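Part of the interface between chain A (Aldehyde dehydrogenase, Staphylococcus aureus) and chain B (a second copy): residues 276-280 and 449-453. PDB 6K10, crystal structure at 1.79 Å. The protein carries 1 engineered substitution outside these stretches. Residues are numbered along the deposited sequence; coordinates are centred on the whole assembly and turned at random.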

# COMPACT_ATOMS: atom_id res chain seq x y z
N ARG A 276 12.59 22.84 33.81
CA ARG A 276 12.26 23.28 35.15
C ARG A 276 10.84 23.85 35.21
O ARG A 276 10.11 23.64 36.18
CB ARG A 276 13.27 24.32 35.64
CG ARG A 276 14.67 23.75 35.85
CD ARG A 276 14.63 22.51 36.73
NE ARG A 276 15.95 21.90 36.85
CZ ARG A 276 16.16 20.68 37.34
NH1 ARG A 276 17.40 20.20 37.42
NH2 ARG A 276 15.14 19.94 37.75
N GLU A 277 10.44 24.58 34.16
CA GLU A 277 9.06 25.08 34.09
C GLU A 277 8.07 23.93 34.01
O GLU A 277 7.00 23.97 34.64
CB GLU A 277 8.90 26.00 32.88
CG GLU A 277 9.62 27.33 33.01
CD GLU A 277 9.69 28.08 31.69
OE1 GLU A 277 9.45 27.45 30.63
OE2 GLU A 277 9.99 29.29 31.71
N PHE A 278 8.40 22.89 33.24
CA PHE A 278 7.51 21.75 33.08
C PHE A 278 7.39 20.96 34.37
O PHE A 278 6.28 20.68 34.84
CB PHE A 278 8.04 20.81 31.98
CG PHE A 278 7.73 21.25 30.58
CD1 PHE A 278 7.32 22.54 30.30
CD2 PHE A 278 7.86 20.35 29.53
CE1 PHE A 278 7.04 22.93 29.00
CE2 PHE A 278 7.59 20.73 28.24
CZ PHE A 278 7.18 22.02 27.97
N TYR A 279 8.52 20.59 34.96
CA TYR A 279 8.57 19.52 35.94
C TYR A 279 9.13 19.92 37.30
O TYR A 279 9.11 19.10 38.22
CB TYR A 279 9.41 18.35 35.39
CG TYR A 279 8.96 17.83 34.04
CD1 TYR A 279 7.68 17.31 33.86
CD2 TYR A 279 9.82 17.85 32.95
CE1 TYR A 279 7.28 16.83 32.63
CE2 TYR A 279 9.42 17.36 31.71
CZ TYR A 279 8.15 16.86 31.56
OH TYR A 279 7.74 16.37 30.33
N GLY A 280 9.64 21.15 37.46
CA GLY A 280 10.15 21.58 38.74
C GLY A 280 11.60 21.18 38.97
O GLY A 280 12.29 20.66 38.08
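Chain B, residues 449-453: HLPPY

Chain B lies against the F278(A) side of the last turn of a chain A helix, as an irregular segment of backbone. From L450(B) to P452(B) the phi/psi pairs are -102/157, -63/155 and -72/147, polyproline-like values, while the flanking residues H449(B) and Y453(B), at -95/5 and -96/6, turn out of that conformation. The peptide bond between P451(B) and P452(B) is cis; it brings their CA atoms to 3.0 Å and shortens the path, so that the CA atoms of L450(B) and P452(B) are about 6.3 Å apart, and the trace turns sharply at P452(B). On the other side, R276(A) to Y279(A) belong to a helix that begins earlier in the chain; G280(A), with phi 86°, leaves it. The helix end is held by G280(A) N to R276(A) O at 2.8 Å and by R276(A) NH2 to G280(A) O at 3.0 Å, neither of which involves chain B.

The nearest CA atoms across the contact are those of F278(A) and P451(B), 4.7 Å apart. So short a separation means that the backbones themselves approach closely, and the fit depends on a flat ring meeting a compact one. F278(A), with chi1 at -80° (m), offers a ring face to the proline: P451(B) CD stands 3.7 Å from the centroid of the F278(A) ring and only 7° off the ring normal, a CH-pi contact almost directly over the middle of the face. P451(B) CG covers the same ring, 3.8 Å from F278(A) CD2. The proline's CA-to-CB bond points toward chain A, and its ring is C-gamma exo.

The proline is thus the bump, and its hollow is floored by that face of F278(A) and closed beside P451(B) CG by the end of the Y279(A) side chain. Y279(A) starts with its CA-to-CB bond directed away, yet its end comes nearer, bringing Y279(A) CE1 to 4.3 Å from P451(B) CG. L450(B) extends the apolar patch, with its CB 4.0 Å from F278(A) CE1 in an oblique approach.

From there chain B runs toward the helix main chain, where P452(B) packs: its CD is 3.4 Å from E277(A) O, and its N, which carries no hydrogen to donate, is 3.8 Å from F278(A) O. P451(B) O also lies close, 3.5 Å from F278(A) CD1.

The recorded contacts are apolar packing, a CH-pi contact and close approaches to main-chain oxygens, with no hydrogen bond across the two stretches. F278(A), at 91 Å², and P451(B), at 71 Å², together account for 162 of the 249 Å² buried.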

# COMPACT_ATOMS: atom_id res chain seq x y z
N HIS B 449 -1.42 23.68 26.71
CA HIS B 449 -1.22 22.26 26.45
C HIS B 449 0.11 21.73 26.97
O HIS B 449 0.42 20.55 26.75
CB HIS B 449 -1.33 21.98 24.95
CG HIS B 449 -2.65 22.36 24.36
ND1 HIS B 449 -3.82 21.69 24.65
CD2 HIS B 449 -2.99 23.35 23.50
CE1 HIS B 449 -4.82 22.25 23.99
NE2 HIS B 449 -4.34 23.26 23.28
N LEU B 450 0.89 22.54 27.67
CA LEU B 450 2.18 22.14 28.19
C LEU B 450 2.10 21.82 29.67
O LEU B 450 1.20 22.30 30.37
CB LEU B 450 3.22 23.25 27.96
CG LEU B 450 3.40 23.76 26.53
CD1 LEU B 450 4.42 24.88 26.50
CD2 LEU B 450 3.81 22.62 25.61
N PRO B 451 3.03 21.01 30.20
CA PRO B 451 3.13 20.84 31.65
C PRO B 451 3.50 22.17 32.32
O PRO B 451 4.09 23.02 31.66
CB PRO B 451 4.24 19.80 31.83
CG PRO B 451 4.40 19.16 30.49
CD PRO B 451 4.03 20.21 29.49
N PRO B 452 3.15 22.34 33.61
CA PRO B 452 2.44 21.39 34.48
C PRO B 452 0.96 21.22 34.13
O PRO B 452 0.31 22.17 33.69
CB PRO B 452 2.59 22.01 35.87
CG PRO B 452 2.89 23.44 35.64
CD PRO B 452 3.62 23.53 34.34
N TYR B 453 0.43 20.01 34.33
CA TYR B 453 -0.92 19.65 33.92
C TYR B 453 -1.95 19.77 35.04
O TYR B 453 -3.10 19.37 34.85
CB TYR B 453 -0.94 18.21 33.39
CG TYR B 453 -0.21 18.01 32.09
CD1 TYR B 453 -0.36 18.91 31.03
CD2 TYR B 453 0.63 16.91 31.90
CE1 TYR B 453 0.32 18.72 29.84
CE2 TYR B 453 1.30 16.72 30.71
CZ TYR B 453 1.14 17.62 29.68
OH TYR B 453 1.81 17.42 28.50